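PDB 2EKD: KaiC-like domain-containing protein from Pyrococcus horikoshii, which is of unknown function but has a KaiC-like domain of the P-loop NTPase superfamily, and so may be related to nucleotide-binding proteins. Local coordinates for residues F[19-24]-F[166-171]; F[30-35]-F[117-122]. One frame throughout, in Å; residues are numbered along the deposited sequence.

Contact 1: F[19-24]-F[166-171]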
loop_
_atom_site.group_PDB
_atom_site.type_symbol
_atom_site.label_atom_id
_atom_site.label_comp_id
_atom_site.label_asym_id
_atom_site.label_seq_id
_atom_site.Cartn_x
_atom_site.Cartn_y
_atom_site.Cartn_z
ATOM N N LEU F 19 -0.530 2.639 28.688
ATOM C CA LEU F 19 -0.427 3.319 27.416
ATOM C C LEU F 19 -1.716 4.116 27.239
ATOM O O LEU F 19 -2.813 3.563 27.337
ATOM C CB LEU F 19 -0.265 2.291 26.295
ATOM C CG LEU F 19 0.167 2.791 24.915
ATOM C CD1 LEU F 19 1.486 3.557 25.016
ATOM C CD2 LEU F 19 0.309 1.594 23.986
ATOM N N VAL F 20 -1.579 5.418 27.016
ATOM C CA VAL F 20 -2.726 6.293 26.806
ATOM C C VAL F 20 -2.709 6.720 25.336
ATOM O O VAL F 20 -1.937 7.602 24.939
ATOM C CB VAL F 20 -2.646 7.552 27.704
ATOM C CG1 VAL F 20 -3.855 8.455 27.457
ATOM C CG2 VAL F 20 -2.578 7.138 29.171
ATOM N N GLU F 21 -3.554 6.078 24.534
ATOM C CA GLU F 21 -3.630 6.366 23.112
ATOM C C GLU F 21 -4.615 7.484 22.804
ATOM O O GLU F 21 -5.748 7.493 23.293
ATOM C CB GLU F 21 -4.006 5.090 22.348
ATOM C CG GLU F 21 -3.066 3.939 22.656
ATOM C CD GLU F 21 -3.397 2.654 21.925
ATOM O OE1 GLU F 21 -4.567 2.438 21.547
ATOM O OE2 GLU F 21 -2.478 1.838 21.749
ATOM N N TYR F 22 -4.177 8.434 21.990
ATOM C CA TYR F 22 -5.035 9.550 21.625
ATOM C C TYR F 22 -4.773 9.961 20.177
ATOM O O TYR F 22 -3.928 9.366 19.507
ATOM C CB TYR F 22 -4.787 10.723 22.584
ATOM C CG TYR F 22 -3.429 11.385 22.457
ATOM C CD1 TYR F 22 -3.225 12.436 21.558
ATOM C CD2 TYR F 22 -2.347 10.968 23.237
ATOM C CE1 TYR F 22 -1.980 13.056 21.442
ATOM C CE2 TYR F 22 -1.099 11.579 23.127
ATOM C CZ TYR F 22 -0.922 12.624 22.228
ATOM O OH TYR F 22 0.310 13.236 22.106
ATOM N N SER F 23 -5.519 10.951 19.697
ATOM C CA SER F 23 -5.355 11.474 18.338
ATOM C C SER F 23 -5.323 13.000 18.415
ATOM O O SER F 23 -5.599 13.576 19.468
ATOM C CB SER F 23 -6.520 11.048 17.441
ATOM O OG SER F 23 -7.720 11.700 17.836
ATOM N N GLY F 24 -5.006 13.648 17.298
ATOM C CA GLY F 24 -4.956 15.098 17.267
ATOM C C GLY F 24 -6.249 15.790 17.681
ATOM O O GLY F 24 -6.212 16.920 18.170
ATOM N N PRO F 166 3.781 -2.437 13.086
ATOM C CA PRO F 166 4.340 -3.479 13.959
ATOM C C PRO F 166 4.766 -2.912 15.315
ATOM O O PRO F 166 4.519 -3.513 16.361
ATOM C CB PRO F 166 5.534 -3.999 13.157
ATOM C CG PRO F 166 5.059 -3.877 11.753
ATOM C CD PRO F 166 4.401 -2.496 11.749
ATOM N N ILE F 167 5.401 -1.746 15.285
ATOM C CA ILE F 167 5.868 -1.095 16.500
ATOM C C ILE F 167 4.727 -0.820 17.479
ATOM O O ILE F 167 4.883 -0.990 18.688
ATOM C CB ILE F 167 6.585 0.225 16.167
ATOM C CG1 ILE F 167 7.824 -0.072 15.320
ATOM C CG2 ILE F 167 6.948 0.963 17.450
ATOM C CD1 ILE F 167 8.858 -0.934 16.028
ATOM N N LEU F 168 3.580 -0.391 16.960
ATOM C CA LEU F 168 2.443 -0.119 17.821
ATOM C C LEU F 168 2.023 -1.405 18.540
ATOM O O LEU F 168 1.794 -1.402 19.747
ATOM C CB LEU F 168 1.270 0.437 17.010
ATOM C CG LEU F 168 0.019 0.747 17.840
ATOM C CD1 LEU F 168 0.369 1.754 18.948
ATOM C CD2 LEU F 168 -1.075 1.318 16.926
ATOM N N ASP F 169 1.929 -2.500 17.793
ATOM C CA ASP F 169 1.541 -3.781 18.372
ATOM C C ASP F 169 2.535 -4.247 19.436
ATOM O O ASP F 169 2.149 -4.841 20.437
ATOM C CB ASP F 169 1.424 -4.846 17.277
ATOM C CG ASP F 169 0.126 -4.741 16.497
ATOM O OD1 ASP F 169 -0.943 -5.053 17.077
ATOM O OD2 ASP F 169 0.176 -4.341 15.310
ATOM N N LEU F 170 3.818 -3.994 19.203
ATOM C CA LEU F 170 4.841 -4.378 20.161
ATOM C C LEU F 170 4.670 -3.557 21.437
ATOM O O LEU F 170 4.796 -4.081 22.540
ATOM C CB LEU F 170 6.240 -4.130 19.594
ATOM C CG LEU F 170 7.041 -5.259 18.950
ATOM C CD1 LEU F 170 8.507 -4.840 18.974
ATOM C CD2 LEU F 170 6.872 -6.573 19.709
ATOM N N LEU F 171 4.389 -2.267 21.266
ATOM C CA LEU F 171 4.199 -1.349 22.384
ATOM C C LEU F 171 2.999 -1.751 23.239
ATOM O O LEU F 171 3.076 -1.756 24.471
ATOM C CB LEU F 171 3.974 0.075 21.867
ATOM C CG LEU F 171 4.820 1.225 22.412
ATOM C CD1 LEU F 171 4.208 2.533 21.935
ATOM C CD2 LEU F 171 4.881 1.189 23.934
#

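Contact 2: F[30-35]-F[117-122]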
loop_
_atom_site.group_PDB
_atom_site.type_symbol
_atom_site.label_atom_id
_atom_site.label_comp_id
_atom_site.label_asym_id
_atom_site.label_seq_id
_atom_site.Cartn_x
_atom_site.Cartn_y
_atom_site.Cartn_z
ATOM N N LEU F 30 -6.293 17.668 28.189
ATOM C CA LEU F 30 -7.316 17.749 29.236
ATOM C C LEU F 30 -7.167 16.607 30.243
ATOM O O LEU F 30 -7.345 16.805 31.445
ATOM C CB LEU F 30 -8.731 17.705 28.642
ATOM C CG LEU F 30 -9.186 18.804 27.681
ATOM C CD1 LEU F 30 -10.683 18.647 27.403
ATOM C CD2 LEU F 30 -8.914 20.172 28.287
ATOM N N LEU F 31 -6.842 15.416 29.746
ATOM C CA LEU F 31 -6.668 14.253 30.611
ATOM C C LEU F 31 -5.389 14.413 31.417
ATOM O O LEU F 31 -5.306 13.977 32.569
ATOM C CB LEU F 31 -6.591 12.963 29.790
ATOM C CG LEU F 31 -6.427 11.702 30.648
ATOM C CD1 LEU F 31 -7.638 11.553 31.581
ATOM C CD2 LEU F 31 -6.284 10.472 29.751
ATOM N N LEU F 32 -4.389 15.032 30.799
ATOM C CA LEU F 32 -3.123 15.265 31.473
ATOM C C LEU F 32 -3.354 16.242 32.618
ATOM O O LEU F 32 -2.876 16.031 33.729
ATOM C CB LEU F 32 -2.092 15.875 30.524
ATOM C CG LEU F 32 -0.845 16.302 31.313
ATOM C CD1 LEU F 32 -0.096 15.044 31.773
ATOM C CD2 LEU F 32 0.044 17.196 30.465
ATOM N N TYR F 33 -4.074 17.323 32.335
ATOM C CA TYR F 33 -4.355 18.325 33.352
ATOM C C TYR F 33 -5.070 17.655 34.517
ATOM O O TYR F 33 -4.764 17.911 35.673
ATOM C CB TYR F 33 -5.247 19.436 32.795
ATOM C CG TYR F 33 -5.444 20.571 33.772
ATOM C CD1 TYR F 33 -4.439 21.514 33.979
ATOM C CD2 TYR F 33 -6.615 20.677 34.525
ATOM C CE1 TYR F 33 -4.586 22.533 34.908
ATOM C CE2 TYR F 33 -6.775 21.698 35.468
ATOM C CZ TYR F 33 -5.754 22.622 35.652
ATOM O OH TYR F 33 -5.892 23.632 36.577
ATOM N N TYR F 34 -6.032 16.801 34.189
ATOM C CA TYR F 34 -6.808 16.078 35.186
ATOM C C TYR F 34 -5.907 15.241 36.090
ATOM O O TYR F 34 -6.085 15.211 37.313
ATOM C CB TYR F 34 -7.836 15.194 34.477
ATOM C CG TYR F 34 -8.564 14.217 35.370
ATOM C CD1 TYR F 34 -9.768 14.572 35.994
ATOM C CD2 TYR F 34 -8.070 12.927 35.569
ATOM C CE1 TYR F 34 -10.465 13.661 36.789
ATOM C CE2 TYR F 34 -8.760 12.005 36.362
ATOM C CZ TYR F 34 -9.955 12.377 36.966
ATOM O OH TYR F 34 -10.649 11.463 37.723
ATOM N N ILE F 35 -4.929 14.575 35.491
ATOM C CA ILE F 35 -4.003 13.746 36.253
ATOM C C ILE F 35 -3.060 14.566 37.149
ATOM O O ILE F 35 -2.765 14.163 38.275
ATOM C CB ILE F 35 -3.168 12.846 35.302
ATOM C CG1 ILE F 35 -4.060 11.743 34.719
ATOM C CG2 ILE F 35 -1.978 12.240 36.049
ATOM C CD1 ILE F 35 -3.342 10.805 33.740
ATOM N N PRO F 117 3.599 10.696 34.256
ATOM C CA PRO F 117 3.129 10.876 32.880
ATOM C C PRO F 117 4.335 11.034 31.962
ATOM O O PRO F 117 5.204 11.863 32.218
ATOM C CB PRO F 117 2.311 12.168 32.953
ATOM C CG PRO F 117 1.880 12.227 34.409
ATOM C CD PRO F 117 3.139 11.805 35.110
ATOM N N VAL F 118 4.393 10.226 30.910
ATOM C CA VAL F 118 5.481 10.289 29.935
ATOM C C VAL F 118 4.869 10.828 28.647
ATOM O O VAL F 118 3.960 10.217 28.082
ATOM C CB VAL F 118 6.079 8.896 29.667
ATOM C CG1 VAL F 118 7.214 9.000 28.658
ATOM C CG2 VAL F 118 6.587 8.290 30.972
ATOM N N LEU F 119 5.369 11.969 28.182
ATOM C CA LEU F 119 4.833 12.601 26.986
ATOM C C LEU F 119 5.802 12.652 25.803
ATOM O O LEU F 119 7.012 12.828 25.974
ATOM C CB LEU F 119 4.384 14.027 27.326
ATOM C CG LEU F 119 3.576 14.250 28.615
ATOM C CD1 LEU F 119 3.326 15.747 28.806
ATOM C CD2 LEU F 119 2.256 13.494 28.554
ATOM N N GLY F 120 5.248 12.487 24.603
ATOM C CA GLY F 120 6.034 12.558 23.386
ATOM C C GLY F 120 6.731 11.328 22.840
ATOM O O GLY F 120 7.563 11.465 21.939
ATOM N N LEU F 121 6.409 10.137 23.342
ATOM C CA LEU F 121 7.073 8.921 22.854
ATOM C C LEU F 121 6.946 8.689 21.341
ATOM O O LEU F 121 7.897 8.221 20.695
ATOM C CB LEU F 121 6.546 7.682 23.578
ATOM C CG LEU F 121 7.412 6.434 23.356
ATOM C CD1 LEU F 121 8.690 6.592 24.163
ATOM C CD2 LEU F 121 6.679 5.168 23.778
ATOM N N HIS F 122 5.776 8.991 20.780
ATOM C CA HIS F 122 5.557 8.801 19.344
ATOM C C HIS F 122 6.567 9.574 18.487
ATOM O O HIS F 122 6.853 9.179 17.355
ATOM C CB HIS F 122 4.137 9.213 18.952
ATOM C CG HIS F 122 3.757 10.588 19.402
ATOM N ND1 HIS F 122 3.226 10.843 20.649
ATOM C CD2 HIS F 122 3.859 11.790 18.783
ATOM C CE1 HIS F 122 3.017 12.140 20.778
ATOM N NE2 HIS F 122 3.393 12.737 19.662
#

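Contact 1: F[19-24]-F[166-171]
Strand residues Leu19 and Glu21 face helix 165-174, with the CA atoms of Leu19 and Leu171 8.3 Å apart and those of Glu21 and Leu168 10.3 Å apart, so the pairing advances along the strand as it steps back one helical turn. Both strand residues direct their side chains at the helix, as alternate residues on one face of a strand do. Leu19 meets Leu171 methyl to methyl, CD1 to CD1 at 4.2 Å. One turn earlier on the helix, Leu168 leaves its backbone at a tangent, but its CG lies anti to the backbone N (chi1 180°), which swings CD1 in to within 4.0 Å of Glu21 OE2. The Glu21 chain is extended beyond CG and passes Leu168 at a slant, laying its carboxylate beside a methyl. The other oxygen, OE1, forms a salt bridge to Lys189 and a long, weak ion pair with Arg157. Tyr153 and Val155 of the neighbouring strand pack on Leu19, while Ile160 of helix 157-163 touches both Leu168 and Leu171. On the helix, Asp169 makes a salt bridge to Lys162 of a second subunit. The helix thus joins the sheet to a subunit interface. The contact itself is light, one methyl-to-methyl touch plus a carboxylate oxygen beside a methyl, about 142 Å² in all, and the buried carboxylate depends on Lys189 for its main polar partner. Glu172 OE2 also lies near Glu21 OE2, a like-charge approach that Lys189, with weak help from Arg157, probably eases on the Glu21 side.

Contact 2: F[30-35]-F[117-122]
Leu32 drives its forked end into the shallow saddle between Pro117 and Leu119, where helix 29-37 packs on the parallel part of the mixed sheet of this P-loop NTPase-like alpha/beta fold. The helix belongs to the beta-alpha-beta crossover from strand 17-22 to strand 44-48, and its segment runs roughly antiparallel to strand 117-119, at 150° with 10.9 Å between the axes. Pro117 and Leu119 project from the same side of their strand as two bumps; Val118 between them turns to the other side. The hollow left by that alternation receives both Leu32 methyls: CD1 sits on Pro117 CB at 3.9 Å and CD2 reaches Leu119 CD1 at 4.0 Å. The fork is put there by a CG anti to the backbone N (chi1 172°); the leucine crosses the proline at about a right angle and approaches Leu119 obliquely, one methyl for each. A turn further on, Ile35 touches the neighbouring part of the same side of the Pro117 ring, its side chain and the ring sliding past each other in opposite directions. The helix-facing side of the ring, CB and CG, thus fits against Leu32 and Ile35, successive residues on one side of the helix, though Ile35 lies against it more loosely than Leu32 does. Tyr52 of helix 51-61 touches both Leu32 and Leu119, and Phe55 adds to the cover over Leu32. The Ile35 end closes with its branch methyl, CG2, 4.2 Å from CG of the Pro117 ring.

In the fold
The two contacts lie on opposite faces of one mixed sheet, their centres 14 Å apart. Segment 30-35 lies on helix 29-37, the next element after strand 17-22, which carries 19-24, and contact 2 is nested within the long loop that contact 1 closes. Alternation along strand 17-22 ties them together: Leu19 and Glu21 face helix 165-174, whereas Val20 touches Leu31 of helix 29-37 on the other side. At the carboxyl ends of the strands Tyr22 packs against His122, and Leu121 meets Leu171. The central sheet is thus sandwiched between helices, as expected of an alpha/beta domain of the P-loop NTPase superfamily.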